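PDB 1QLW: esterase from Alcaligenes sp., which probably hydrolyses carboxylic esters, being an esterase of the alpha/beta hydrolase fold, with a natural substrate that remains unassigned. Local coordinates for residues K7-P12 with F92-Y97; Q214-N219 with K241-I246; P264-C269 with G283-L288; M86-Y91 with D311-W316. One frame throughout, in Å; residues are numbered along the deposited sequence.

Contacts 1 and 4 form one continuous patch on helix 88-94, their centres 9 Å apart: P9 CG lies 3.7 Å from Y91 CE1, and M86 CE packs against P9 O at 3.5 Å. Contact 4 and contact 3 are joined through strand 283-287, whose L285 faces helix 263-278 while Q284 and M286 touch helix 306-319, so these two helices cover opposite faces of the central sheet. Contact 2 stands apart, about 6 Å at the nearest atoms from both contacts 3 and 4. The sulfate beside contact 3 is hydrogen-bonded by R265 and S206; S206 directly follows strand 200-205, in the turn that is probably the nucleophile elbow of this alpha/beta hydrolase.

Contact 1: residues K7-P12 with F92-Y97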
loop_
_atom_site.group_PDB
_atom_site.type_symbol
_atom_site.label_atom_id
_atom_site.label_comp_id
_atom_site.label_asym_id
_atom_site.label_seq_id
_atom_site.Cartn_x
_atom_site.Cartn_y
_atom_site.Cartn_z
ATOM N N LYS A 7 -28.849 0.081 7.042
ATOM C CA LYS A 7 -28.285 -0.957 7.912
ATOM C C LYS A 7 -26.985 -1.401 7.235
ATOM O O LYS A 7 -26.890 -1.347 6.008
ATOM C CB LYS A 7 -29.227 -2.128 8.081
ATOM N N THR A 8 -25.988 -1.733 8.037
ATOM C CA THR A 8 -24.736 -2.233 7.454
ATOM C C THR A 8 -24.998 -3.589 6.816
ATOM O O THR A 8 -25.544 -4.492 7.461
ATOM C CB THR A 8 -23.668 -2.410 8.549
ATOM O OG1 THR A 8 -23.513 -1.165 9.240
ATOM C CG2 THR A 8 -22.349 -2.840 7.927
ATOM N N PRO A 9 -24.638 -3.745 5.551
ATOM C CA PRO A 9 -24.881 -5.013 4.871
ATOM C C PRO A 9 -24.181 -6.150 5.595
ATOM O O PRO A 9 -23.017 -6.014 5.968
ATOM C CB PRO A 9 -24.339 -4.807 3.475
ATOM C CG PRO A 9 -24.118 -3.351 3.314
ATOM C CD PRO A 9 -23.994 -2.743 4.679
ATOM N N ALA A 10 -24.884 -7.252 5.793
ATOM C CA ALA A 10 -24.343 -8.408 6.482
ATOM C C ALA A 10 -23.975 -9.506 5.488
ATOM O O ALA A 10 -24.302 -9.487 4.299
ATOM C CB ALA A 10 -25.381 -8.939 7.468
ATOM N N GLY A 11 -23.259 -10.499 6.003
ATOM C CA GLY A 11 -22.881 -11.655 5.228
ATOM C C GLY A 11 -21.679 -11.490 4.319
ATOM O O GLY A 11 -20.998 -10.467 4.308
ATOM N N PRO A 12 -21.432 -12.537 3.537
ATOM C CA PRO A 12 -20.260 -12.576 2.675
ATOM C C PRO A 12 -20.373 -11.689 1.458
ATOM O O PRO A 12 -21.421 -11.120 1.158
ATOM C CB PRO A 12 -20.148 -14.049 2.288
ATOM C CG PRO A 12 -21.544 -14.555 2.365
ATOM C CD PRO A 12 -22.180 -13.817 3.508
ATOM N N PHE A 92 -19.165 0.082 -1.547
ATOM C CA PHE A 92 -19.416 0.288 -2.967
ATOM C C PHE A 92 -19.469 -1.050 -3.697
ATOM O O PHE A 92 -20.334 -1.255 -4.560
ATOM C CB PHE A 92 -18.348 1.193 -3.579
ATOM C CG PHE A 92 -18.410 2.636 -3.169
ATOM C CD1 PHE A 92 -19.332 3.164 -2.290
ATOM C CD2 PHE A 92 -17.491 3.521 -3.696
ATOM C CE1 PHE A 92 -19.337 4.497 -1.947
ATOM C CE2 PHE A 92 -17.490 4.868 -3.370
ATOM C CZ PHE A 92 -18.424 5.360 -2.489
ATOM N N LEU A 93 -18.567 -1.971 -3.353
ATOM C CA LEU A 93 -18.586 -3.311 -3.951
ATOM C C LEU A 93 -19.909 -4.008 -3.666
ATOM O O LEU A 93 -20.520 -4.620 -4.552
ATOM C CB LEU A 93 -17.449 -4.156 -3.376
ATOM C CG LEU A 93 -16.062 -3.693 -3.751
ATOM C CD1 LEU A 93 -15.018 -4.413 -2.929
ATOM C CD2 LEU A 93 -15.818 -3.931 -5.231
ATOM N N ARG A 94 -20.389 -3.918 -2.423
ATOM C CA ARG A 94 -21.644 -4.537 -2.009
ATOM C C ARG A 94 -22.841 -3.904 -2.699
ATOM O O ARG A 94 -23.867 -4.554 -2.907
ATOM C CB ARG A 94 -21.783 -4.492 -0.488
ATOM C CG ARG A 94 -20.826 -5.445 0.203
ATOM C CD ARG A 94 -20.957 -5.361 1.715
ATOM N NE ARG A 94 -20.069 -6.309 2.382
ATOM C CZ ARG A 94 -20.376 -7.574 2.638
ATOM N NH1 ARG A 94 -21.548 -8.088 2.294
ATOM N NH2 ARG A 94 -19.462 -8.335 3.216
ATOM N N LYS A 95 -22.714 -2.645 -3.111
ATOM C CA LYS A 95 -23.723 -1.932 -3.866
ATOM C C LYS A 95 -23.613 -2.191 -5.360
ATOM O O LYS A 95 -24.428 -1.649 -6.128
ATOM C CB LYS A 95 -23.667 -0.446 -3.511
ATOM C CG LYS A 95 -24.118 -0.173 -2.084
ATOM C CD LYS A 95 -25.616 -0.331 -1.932
ATOM C CE LYS A 95 -26.160 0.270 -0.660
ATOM N NZ LYS A 95 -27.636 0.434 -0.726
ATOM N N GLY A 96 -22.657 -3.007 -5.791
ATOM C CA GLY A 96 -22.566 -3.422 -7.169
ATOM C C GLY A 96 -21.617 -2.656 -8.054
ATOM O O GLY A 96 -21.645 -2.840 -9.270
ATOM N N TYR A 97 -20.800 -1.769 -7.469
ATOM C CA TYR A 97 -19.810 -1.042 -8.239
ATOM C C TYR A 97 -18.442 -1.704 -8.125
ATOM O O TYR A 97 -17.970 -2.010 -7.038
ATOM C CB TYR A 97 -19.649 0.388 -7.690
ATOM C CG TYR A 97 -20.838 1.264 -8.002
ATOM C CD1 TYR A 97 -20.865 1.994 -9.182
ATOM C CD2 TYR A 97 -21.917 1.378 -7.139
ATOM C CE1 TYR A 97 -21.912 2.816 -9.524
ATOM C CE2 TYR A 97 -22.987 2.216 -7.479
ATOM C CZ TYR A 97 -22.983 2.896 -8.674
ATOM O OH TYR A 97 -24.017 3.733 -9.051
#
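The carbonyl oxygen G11 O is gripped by both terminal nitrogens of R94, a side chain from the end of helix 88-94 that reaches over to the loop leading into strand 13-23. The helix ends there in a Schellman motif: Y97 N bonds back to F92 O at 3.0 Å, G96 N bonds to L93 O, and G96 has the positive phi the motif needs. Of the two grips on G11 O, that from R94 NH2 is the firmer, 2.8 Å long with an N-H...O angle of 142°. The donor lies in the carbonyl plane with a C=O...N angle of 158°, while the oxygen sits near the guanidinium edge, tilted somewhat from its plane. R94 NH1 adds a weak bond to G11 O at 3.2 Å and another weak one to P12 O. P9 O lies over one guanidinium face. An extended chain from CG to NE carries the group this far from the helix, and a salt bridge from R94 NE to E90, one turn earlier, limits its rotation. One cation thus serves two loop carbonyls, G11 O and P12 O, at a partly exposed surface, where P12 also packs on T14 of the second subunit. Nearer the helix the contact turns apolar: the P9 ring crosses the arginine chain, with P9 CB 3.9 Å from R94 CD.

Contact 2: residues Q214-N219 with K241-I246; sequences QTAAMN and KPLTSI
A216 gives up more surface than any other residue here, and its single methyl is the meeting point of the contact. A216 CB points from helix 211-218 at the chain between strands 223-229 and 248-252, and two branched side chains close on it. L243 CD2 approaches to 3.7 Å, and I246 CD1 lies 3.7 Å from A216 CB as well. Those two methyls, L243 CD2 and I246 CD1, are themselves 4.6 Å apart, so the alanine methyl fits into the notch between them. L243 and I246 are the ends of a type I beta turn, closed by the bond from I246 N to L243 O at 3.1 Å, which presents both side chains to the helix together. In L243, CG sits anti to the carbonyl carbon (chi1 -55°); the CB bond runs beside the helix, but the isobutyl end swings in toward it. The helix belongs to a beta-alpha-beta crossover between the neighbouring parallel strands 200-205 and 223-229, and I223 touches both A216 and I246. L243 is backed by F272 and L276 of helix 263-278. No hydrogen bond links the two segments: buried and wholly apolar, the contact implies cohesion by close fit and exclusion of water.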
loop_
_atom_site.group_PDB
_atom_site.type_symbol
_atom_site.label_atom_id
_atom_site.label_comp_id
_atom_site.label_asym_id
_atom_site.label_seq_id
_atom_site.Cartn_x
_atom_site.Cartn_y
_atom_site.Cartn_z
ATOM N N GLN A 214 -8.377 18.363 -13.188
ATOM C CA GLN A 214 -7.181 18.523 -13.997
ATOM C C GLN A 214 -7.059 17.380 -14.997
ATOM O O GLN A 214 -6.635 17.589 -16.142
ATOM C CB GLN A 214 -5.949 18.602 -13.086
ATOM C CG GLN A 214 -5.967 19.860 -12.247
ATOM C CD GLN A 214 -4.871 19.944 -11.220
ATOM O OE1 GLN A 214 -4.308 18.921 -10.813
ATOM N NE2 GLN A 214 -4.549 21.137 -10.750
ATOM N N THR A 215 -7.411 16.161 -14.617
ATOM C CA THR A 215 -7.381 15.031 -15.541
ATOM C C THR A 215 -8.321 15.325 -16.704
ATOM O O THR A 215 -7.931 15.166 -17.869
ATOM C CB THR A 215 -7.801 13.745 -14.822
ATOM O OG1 THR A 215 -6.888 13.485 -13.743
ATOM C CG2 THR A 215 -7.806 12.557 -15.763
ATOM N N ALA A 216 -9.552 15.754 -16.400
ATOM C CA ALA A 216 -10.536 15.986 -17.441
ATOM C C ALA A 216 -10.134 17.105 -18.385
ATOM O O ALA A 216 -10.406 17.025 -19.587
ATOM C CB ALA A 216 -11.899 16.245 -16.818
ATOM N N ALA A 217 -9.491 18.146 -17.851
ATOM C CA ALA A 217 -9.010 19.231 -18.707
ATOM C C ALA A 217 -7.913 18.723 -19.637
ATOM O O ALA A 217 -7.826 19.139 -20.804
ATOM C CB ALA A 217 -8.501 20.381 -17.864
ATOM N N MET A 218 -7.047 17.828 -19.157
ATOM C CA MET A 218 -5.980 17.272 -19.985
ATOM C C MET A 218 -6.566 16.394 -21.089
ATOM O O MET A 218 -6.167 16.472 -22.253
ATOM C CB MET A 218 -5.024 16.501 -19.092
ATOM C CG MET A 218 -3.844 15.825 -19.754
ATOM S SD MET A 218 -3.010 14.657 -18.640
ATOM C CE MET A 218 -2.481 15.796 -17.374
ATOM N N ASN A 219 -7.530 15.561 -20.730
ATOM C CA ASN A 219 -8.183 14.653 -21.675
ATOM C C ASN A 219 -9.474 14.161 -21.043
ATOM O O ASN A 219 -9.426 13.498 -20.005
ATOM C CB ASN A 219 -7.233 13.492 -21.964
ATOM C CG ASN A 219 -7.726 12.600 -23.070
ATOM O OD1 ASN A 219 -8.911 12.664 -23.425
ATOM N ND2 ASN A 219 -6.856 11.797 -23.676
ATOM N N LYS A 241 -15.692 25.416 -19.114
ATOM C CA LYS A 241 -16.054 24.988 -20.468
ATOM C C LYS A 241 -15.685 23.562 -20.811
ATOM O O LYS A 241 -16.544 22.778 -21.240
ATOM C CB LYS A 241 -15.580 25.983 -21.528
ATOM C CG LYS A 241 -15.727 27.443 -21.132
ATOM C CD LYS A 241 -14.441 27.963 -20.495
ATOM C CE LYS A 241 -13.433 28.371 -21.559
ATOM N NZ LYS A 241 -12.446 27.297 -21.854
ATOM N N PRO A 242 -14.474 23.112 -20.502
ATOM C CA PRO A 242 -14.067 21.743 -20.775
ATOM C C PRO A 242 -14.774 20.694 -19.937
ATOM O O PRO A 242 -14.687 19.489 -20.226
ATOM C CB PRO A 242 -12.556 21.753 -20.527
ATOM C CG PRO A 242 -12.152 23.189 -20.659
ATOM C CD PRO A 242 -13.324 23.959 -20.104
ATOM N N LEU A 243 -15.505 21.075 -18.900
ATOM C CA LEU A 243 -16.183 20.183 -17.982
ATOM C C LEU A 243 -17.685 20.080 -18.130
ATOM O O LEU A 243 -18.366 19.393 -17.357
ATOM C CB LEU A 243 -15.878 20.673 -16.539
ATOM C CG LEU A 243 -14.389 20.797 -16.207
ATOM C CD1 LEU A 243 -14.198 21.372 -14.814
ATOM C CD2 LEU A 243 -13.664 19.458 -16.306
ATOM N N THR A 244 -18.285 20.771 -19.108
ATOM C CA THR A 244 -19.748 20.849 -19.149
ATOM C C THR A 244 -20.442 19.548 -19.507
ATOM O O THR A 244 -21.676 19.492 -19.369
ATOM C CB THR A 244 -20.237 21.968 -20.084
ATOM O OG1 THR A 244 -19.612 21.795 -21.353
ATOM C CG2 THR A 244 -19.868 23.318 -19.499
ATOM N N SER A 245 -19.751 18.524 -19.988
ATOM C CA SER A 245 -20.387 17.256 -20.280
ATOM C C SER A 245 -20.109 16.225 -19.192
ATOM O O SER A 245 -20.552 15.082 -19.346
ATOM C CB SER A 245 -19.934 16.702 -21.638
ATOM O OG SER A 245 -20.605 17.424 -22.662
ATOM N N ILE A 246 -19.435 16.596 -18.113
ATOM C CA ILE A 246 -19.125 15.644 -17.042
ATOM C C ILE A 246 -19.878 16.066 -15.790
ATOM O O ILE A 246 -19.545 17.117 -15.229
ATOM C CB ILE A 246 -17.607 15.635 -16.764
ATOM C CG1 ILE A 246 -16.826 15.174 -17.997
ATOM C CG2 ILE A 246 -17.274 14.729 -15.589
ATOM C CD1 ILE A 246 -15.343 15.454 -17.932
#

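Contact 3: residues P264-C269 with G283-L288. With SO4 (sulfate ion), chain D.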
loop_
_atom_site.group_PDB
_atom_site.type_symbol
_atom_site.label_atom_id
_atom_site.label_comp_id
_atom_site.label_asym_id
_atom_site.label_seq_id
_atom_site.Cartn_x
_atom_site.Cartn_y
_atom_site.Cartn_z
ATOM N N PRO A 264 -13.436 29.318 3.265
ATOM C CA PRO A 264 -13.251 29.876 1.931
ATOM C C PRO A 264 -13.293 28.816 0.838
ATOM O O PRO A 264 -13.620 29.144 -0.293
ATOM C CB PRO A 264 -11.901 30.567 1.953
ATOM C CG PRO A 264 -11.258 30.225 3.230
ATOM C CD PRO A 264 -12.273 29.598 4.139
ATOM N N ARG A 265 -12.949 27.574 1.176
ATOM C CA ARG A 265 -12.957 26.491 0.197
ATOM C C ARG A 265 -14.388 26.130 -0.184
ATOM O O ARG A 265 -14.687 25.906 -1.364
ATOM C CB ARG A 265 -12.213 25.279 0.739
ATOM C CG ARG A 265 -10.725 25.512 0.878
ATOM C CD ARG A 265 -10.035 24.315 1.492
ATOM N NE ARG A 265 -8.586 24.398 1.371
ATOM C CZ ARG A 265 -7.790 23.481 1.932
ATOM N NH1 ARG A 265 -8.257 22.493 2.676
ATOM N NH2 ARG A 265 -6.488 23.579 1.716
ATOM N N LEU A 266 -15.282 26.097 0.803
ATOM C CA LEU A 266 -16.697 25.849 0.506
ATOM C C LEU A 266 -17.243 26.940 -0.402
ATOM O O LEU A 266 -17.904 26.689 -1.408
ATOM C CB LEU A 266 -17.462 25.778 1.826
ATOM C CG LEU A 266 -18.985 25.672 1.738
ATOM C CD1 LEU A 266 -19.448 24.506 0.882
ATOM C CD2 LEU A 266 -19.578 25.600 3.131
ATOM N N LYS A 267 -16.944 28.210 -0.086
ATOM C CA LYS A 267 -17.412 29.331 -0.899
ATOM C C LYS A 267 -16.901 29.266 -2.329
ATOM O O LYS A 267 -17.639 29.477 -3.298
ATOM C CB LYS A 267 -16.914 30.612 -0.231
ATOM C CG LYS A 267 -17.467 31.937 -0.655
ATOM C CD LYS A 267 -17.034 32.948 0.421
ATOM C CE LYS A 267 -17.126 34.349 -0.149
ATOM N NZ LYS A 267 -16.646 35.327 0.862
ATOM N N ALA A 268 -15.609 28.981 -2.489
ATOM C CA ALA A 268 -15.008 28.873 -3.813
ATOM C C ALA A 268 -15.613 27.716 -4.596
ATOM O O ALA A 268 -15.789 27.830 -5.803
ATOM C CB ALA A 268 -13.503 28.696 -3.708
ATOM N N CYS A 269 -15.907 26.605 -3.928
ATOM C CA CYS A 269 -16.528 25.486 -4.640
ATOM C C CYS A 269 -17.919 25.866 -5.115
ATOM O O CYS A 269 -18.303 25.467 -6.219
ATOM C CB CYS A 269 -16.503 24.250 -3.764
ATOM S SG CYS A 269 -14.849 23.525 -3.673
ATOM N N GLY A 283 -23.696 20.464 -12.110
ATOM C CA GLY A 283 -22.946 20.402 -10.875
ATOM C C GLY A 283 -23.855 20.536 -9.669
ATOM O O GLY A 283 -24.833 21.277 -9.703
ATOM N N GLN A 284 -23.475 19.882 -8.581
ATOM C CA GLN A 284 -24.159 20.017 -7.314
ATOM C C GLN A 284 -23.137 20.138 -6.197
ATOM O O GLN A 284 -22.170 19.375 -6.161
ATOM C CB GLN A 284 -25.063 18.814 -7.024
ATOM C CG GLN A 284 -25.731 18.811 -5.673
ATOM C CD GLN A 284 -26.668 17.647 -5.435
ATOM O OE1 GLN A 284 -27.218 17.064 -6.362
ATOM N NE2 GLN A 284 -26.868 17.373 -4.149
ATOM N N LEU A 285 -23.393 21.063 -5.285
ATOM C CA LEU A 285 -22.619 21.157 -4.058
ATOM C C LEU A 285 -23.543 20.623 -2.958
ATOM O O LEU A 285 -24.550 21.262 -2.624
ATOM C CB LEU A 285 -22.122 22.571 -3.760
ATOM C CG LEU A 285 -20.945 22.503 -2.755
ATOM C CD1 LEU A 285 -19.976 23.638 -2.952
ATOM C CD2 LEU A 285 -21.458 22.366 -1.334
ATOM N N MET A 286 -23.209 19.455 -2.452
ATOM C CA MET A 286 -23.944 18.827 -1.381
ATOM C C MET A 286 -23.326 19.196 -0.039
ATOM O O MET A 286 -22.235 18.718 0.279
ATOM C CB MET A 286 -23.909 17.318 -1.619
ATOM C CG MET A 286 -24.564 16.491 -0.539
ATOM S SD MET A 286 -24.435 14.726 -0.850
ATOM C CE MET A 286 -25.549 14.527 -2.220
ATOM N N SER A 287 -24.006 20.059 0.696
ATOM C CA SER A 287 -23.604 20.428 2.043
ATOM C C SER A 287 -24.447 19.554 2.968
ATOM O O SER A 287 -25.670 19.701 3.057
ATOM C CB SER A 287 -23.801 21.917 2.266
ATOM O OG SER A 287 -23.616 22.286 3.590
ATOM N N LEU A 288 -23.810 18.629 3.678
ATOM C CA LEU A 288 -24.553 17.667 4.486
ATOM C C LEU A 288 -25.487 18.315 5.472
ATOM O O LEU A 288 -26.619 17.820 5.596
ATOM C CB LEU A 288 -23.579 16.645 5.067
ATOM C CG LEU A 288 -22.904 15.751 4.009
ATOM C CD1 LEU A 288 -21.792 14.952 4.659
ATOM C CD2 LEU A 288 -23.906 14.834 3.342
HETATM S S SO4 D . -5.244 20.078 1.014
HETATM O O1 SO4 D . -4.849 21.225 1.921
HETATM O O2 SO4 D . -6.705 19.796 1.296
HETATM O O3 SO4 D . -4.392 18.903 1.371
HETATM O O4 SO4 D . -5.130 20.483 -0.410
#
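A beta-alpha-beta crossover of the alpha/beta hydrolase sheet runs from strand 248-252 through helix 263-278 to its parallel neighbour 283-287, and this contact seats the helix on the last strand. L285 points from the strand at the helix and divides its two methyls between successive helical turns. L285 CD1 meets C269 CB at 3.6 Å, and L285 CD2 meets L266 CD1 at 3.7 Å, the two leucines crossing at a slant. With its CG anti to the backbone N (chi1 174°), L266 turns its end nearer the strand than its CB bond suggests. F252 of the neighbouring strand touches L266 and C269 too, so the helix rests on both strands it connects. C269 forms a disulfide with C234, tying the helix to the loop after strand 223-229. R265, on another side of the helix, extends away to a bound sulfate, probably from the crystallisation liquor, which S206 also hydrogen-bonds. A leucine in place of R265 would probably leave that sulfate without this charged donor and W262 without its cation-pi partner. The bond itself runs from R265 NH2 to sulfate O1, 2.9 Å long, near the guanidinium plane, with an N-H...O angle of 148°.

Contact 4: residues M86-Y91 with D311-W316; sequences MGWDEY and DLILDW
Y91 and D311 bring the two backbones nearest, their CA atoms 9.5 Å apart, so across these two segments of helix 88-94 and helix 306-319 it is side chains that make the contact. Y91 OH donates to D311 OD1 over 2.6 Å, a short bond that uses the syn side of the carboxylate from 24° out of its plane. The oxygen lies at the tyrosine ring edge, in the ring plane, and ring and carboxylate planes are 35° apart. CG of Y91 stands anti to the backbone N (chi1 -170°), which sends the ring across to the second helix. There its edge carbon also meets L314, Y91 CE2 lying 4.2 Å from L314 CD1. A phenylalanine here would remove the hydroxyl and probably cost D311 OD1 this short bond, leaving its long, weak ion pair to K95 a poor substitute. In the alpha/beta hydrolase fold these are the first helix after strand 65-68 and the C-terminal helix, which pack together on one face of the sheet. W88 makes the second bridge: the W88 and I313 side chains cross at about a right angle, with W88 CH2 3.4 Å from I313 CD1. The same methyl is 3.9 Å from W88 CZ3 and 4.1 Å from W88 CZ2, so it sits close against the outer end of the indole. At the other end of that ring system, W88 NE1 is hydrogen-bonded to N306 O.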
loop_
_atom_site.group_PDB
_atom_site.type_symbol
_atom_site.label_atom_id
_atom_site.label_comp_id
_atom_site.label_asym_id
_atom_site.label_seq_id
_atom_site.Cartn_x
_atom_site.Cartn_y
_atom_site.Cartn_z
ATOM N N MET A 86 -17.086 -1.152 8.235
ATOM C CA MET A 86 -17.043 -1.200 6.784
ATOM C C MET A 86 -16.746 0.194 6.221
ATOM O O MET A 86 -17.341 1.204 6.618
ATOM C CB MET A 86 -18.420 -1.667 6.276
ATOM C CG MET A 86 -18.424 -1.968 4.791
ATOM S SD MET A 86 -20.040 -2.504 4.209
ATOM C CE MET A 86 -20.219 -4.054 5.098
ATOM N N GLY A 87 -15.820 0.219 5.287
ATOM C CA GLY A 87 -15.471 1.457 4.596
ATOM C C GLY A 87 -16.230 1.551 3.272
ATOM O O GLY A 87 -16.983 0.672 2.853
ATOM N N TRP A 88 -15.951 2.657 2.574
ATOM C CA TRP A 88 -16.615 2.894 1.307
ATOM C C TRP A 88 -16.178 1.920 0.232
ATOM O O TRP A 88 -16.995 1.585 -0.636
ATOM C CB TRP A 88 -16.413 4.320 0.818
ATOM C CG TRP A 88 -17.218 5.361 1.530
ATOM C CD1 TRP A 88 -18.034 5.222 2.617
ATOM C CD2 TRP A 88 -17.252 6.749 1.192
ATOM N NE1 TRP A 88 -18.575 6.431 2.976
ATOM C CE2 TRP A 88 -18.124 7.389 2.095
ATOM C CE3 TRP A 88 -16.650 7.524 0.188
ATOM C CZ2 TRP A 88 -18.379 8.756 2.058
ATOM C CZ3 TRP A 88 -16.916 8.886 0.164
ATOM C CH2 TRP A 88 -17.774 9.488 1.093
ATOM N N ASP A 89 -14.932 1.468 0.227
ATOM C CA ASP A 89 -14.542 0.503 -0.802
ATOM C C ASP A 89 -15.420 -0.747 -0.767
ATOM O O ASP A 89 -16.078 -1.116 -1.744
ATOM C CB ASP A 89 -13.082 0.217 -0.519
ATOM C CG ASP A 89 -12.529 -0.724 -1.514
ATOM O OD1 ASP A 89 -13.087 -0.941 -2.600
ATOM O OD2 ASP A 89 -11.451 -1.248 -1.149
ATOM N N GLU A 90 -15.515 -1.384 0.412
ATOM C CA GLU A 90 -16.338 -2.571 0.561
ATOM C C GLU A 90 -17.806 -2.256 0.335
ATOM O O GLU A 90 -18.530 -3.033 -0.295
ATOM C CB GLU A 90 -16.150 -3.158 1.962
ATOM C CG GLU A 90 -16.998 -4.398 2.179
ATOM C CD GLU A 90 -16.837 -5.107 3.489
ATOM O OE1 GLU A 90 -15.939 -4.752 4.275
ATOM O OE2 GLU A 90 -17.637 -6.040 3.751
ATOM N N TYR A 91 -18.280 -1.125 0.837
ATOM C CA TYR A 91 -19.689 -0.774 0.674
ATOM C C TYR A 91 -20.035 -0.607 -0.798
ATOM O O TYR A 91 -21.061 -1.105 -1.279
ATOM C CB TYR A 91 -20.026 0.487 1.453
ATOM C CG TYR A 91 -21.501 0.762 1.521
ATOM C CD1 TYR A 91 -22.348 -0.110 2.179
ATOM C CD2 TYR A 91 -22.045 1.919 1.006
ATOM C CE1 TYR A 91 -23.694 0.176 2.323
ATOM C CE2 TYR A 91 -23.382 2.226 1.128
ATOM C CZ TYR A 91 -24.208 1.351 1.807
ATOM O OH TYR A 91 -25.545 1.622 1.985
ATOM N N ASP A 311 -24.581 6.540 0.729
ATOM C CA ASP A 311 -25.840 6.400 0.010
ATOM C C ASP A 311 -26.214 7.665 -0.733
ATOM O O ASP A 311 -26.734 7.595 -1.841
ATOM C CB ASP A 311 -26.968 6.010 0.963
ATOM C CG ASP A 311 -26.967 4.540 1.298
ATOM O OD1 ASP A 311 -26.187 3.769 0.709
ATOM O OD2 ASP A 311 -27.778 4.146 2.161
ATOM N N LEU A 312 -25.978 8.836 -0.148
ATOM C CA LEU A 312 -26.263 10.092 -0.846
ATOM C C LEU A 312 -25.431 10.185 -2.111
ATOM O O LEU A 312 -25.916 10.623 -3.156
ATOM C CB LEU A 312 -26.015 11.270 0.080
ATOM C CG LEU A 312 -27.052 11.461 1.189
ATOM C CD1 LEU A 312 -26.518 12.388 2.263
ATOM C CD2 LEU A 312 -28.353 12.013 0.620
ATOM N N ILE A 313 -24.148 9.850 -2.016
ATOM C CA ILE A 313 -23.253 9.922 -3.164
ATOM C C ILE A 313 -23.642 8.901 -4.222
ATOM O O ILE A 313 -23.703 9.219 -5.413
ATOM C CB ILE A 313 -21.797 9.734 -2.692
ATOM C CG1 ILE A 313 -21.374 10.956 -1.859
ATOM C CG2 ILE A 313 -20.871 9.515 -3.871
ATOM C CD1 ILE A 313 -20.033 10.766 -1.166
ATOM N N LEU A 314 -23.912 7.666 -3.810
ATOM C CA LEU A 314 -24.277 6.625 -4.768
ATOM C C LEU A 314 -25.601 6.918 -5.461
ATOM O O LEU A 314 -25.762 6.650 -6.651
ATOM C CB LEU A 314 -24.298 5.252 -4.104
ATOM C CG LEU A 314 -22.955 4.745 -3.584
ATOM C CD1 LEU A 314 -23.145 3.434 -2.844
ATOM C CD2 LEU A 314 -21.949 4.586 -4.718
ATOM N N ASP A 315 -26.542 7.503 -4.720
ATOM C CA ASP A 315 -27.816 7.915 -5.324
ATOM C C ASP A 315 -27.550 8.933 -6.428
ATOM O O ASP A 315 -28.103 8.857 -7.530
ATOM C CB ASP A 315 -28.761 8.505 -4.285
ATOM C CG ASP A 315 -30.008 9.131 -4.875
ATOM O OD1 ASP A 315 -30.936 8.390 -5.257
ATOM O OD2 ASP A 315 -30.069 10.376 -4.975
ATOM N N TRP A 316 -26.671 9.899 -6.166
ATOM C CA TRP A 316 -26.306 10.895 -7.163
ATOM C C TRP A 316 -25.614 10.239 -8.347
ATOM O O TRP A 316 -25.943 10.541 -9.501
ATOM C CB TRP A 316 -25.447 11.993 -6.534
ATOM C CG TRP A 316 -25.047 13.049 -7.531
ATOM C CD1 TRP A 316 -25.702 14.205 -7.801
ATOM C CD2 TRP A 316 -23.909 13.029 -8.395
ATOM N NE1 TRP A 316 -25.048 14.909 -8.778
ATOM C CE2 TRP A 316 -23.949 14.206 -9.176
ATOM C CE3 TRP A 316 -22.849 12.124 -8.578
ATOM C CZ2 TRP A 316 -22.976 14.491 -10.125
ATOM C CZ3 TRP A 316 -21.903 12.429 -9.528
ATOM C CH2 TRP A 316 -21.963 13.602 -10.285
#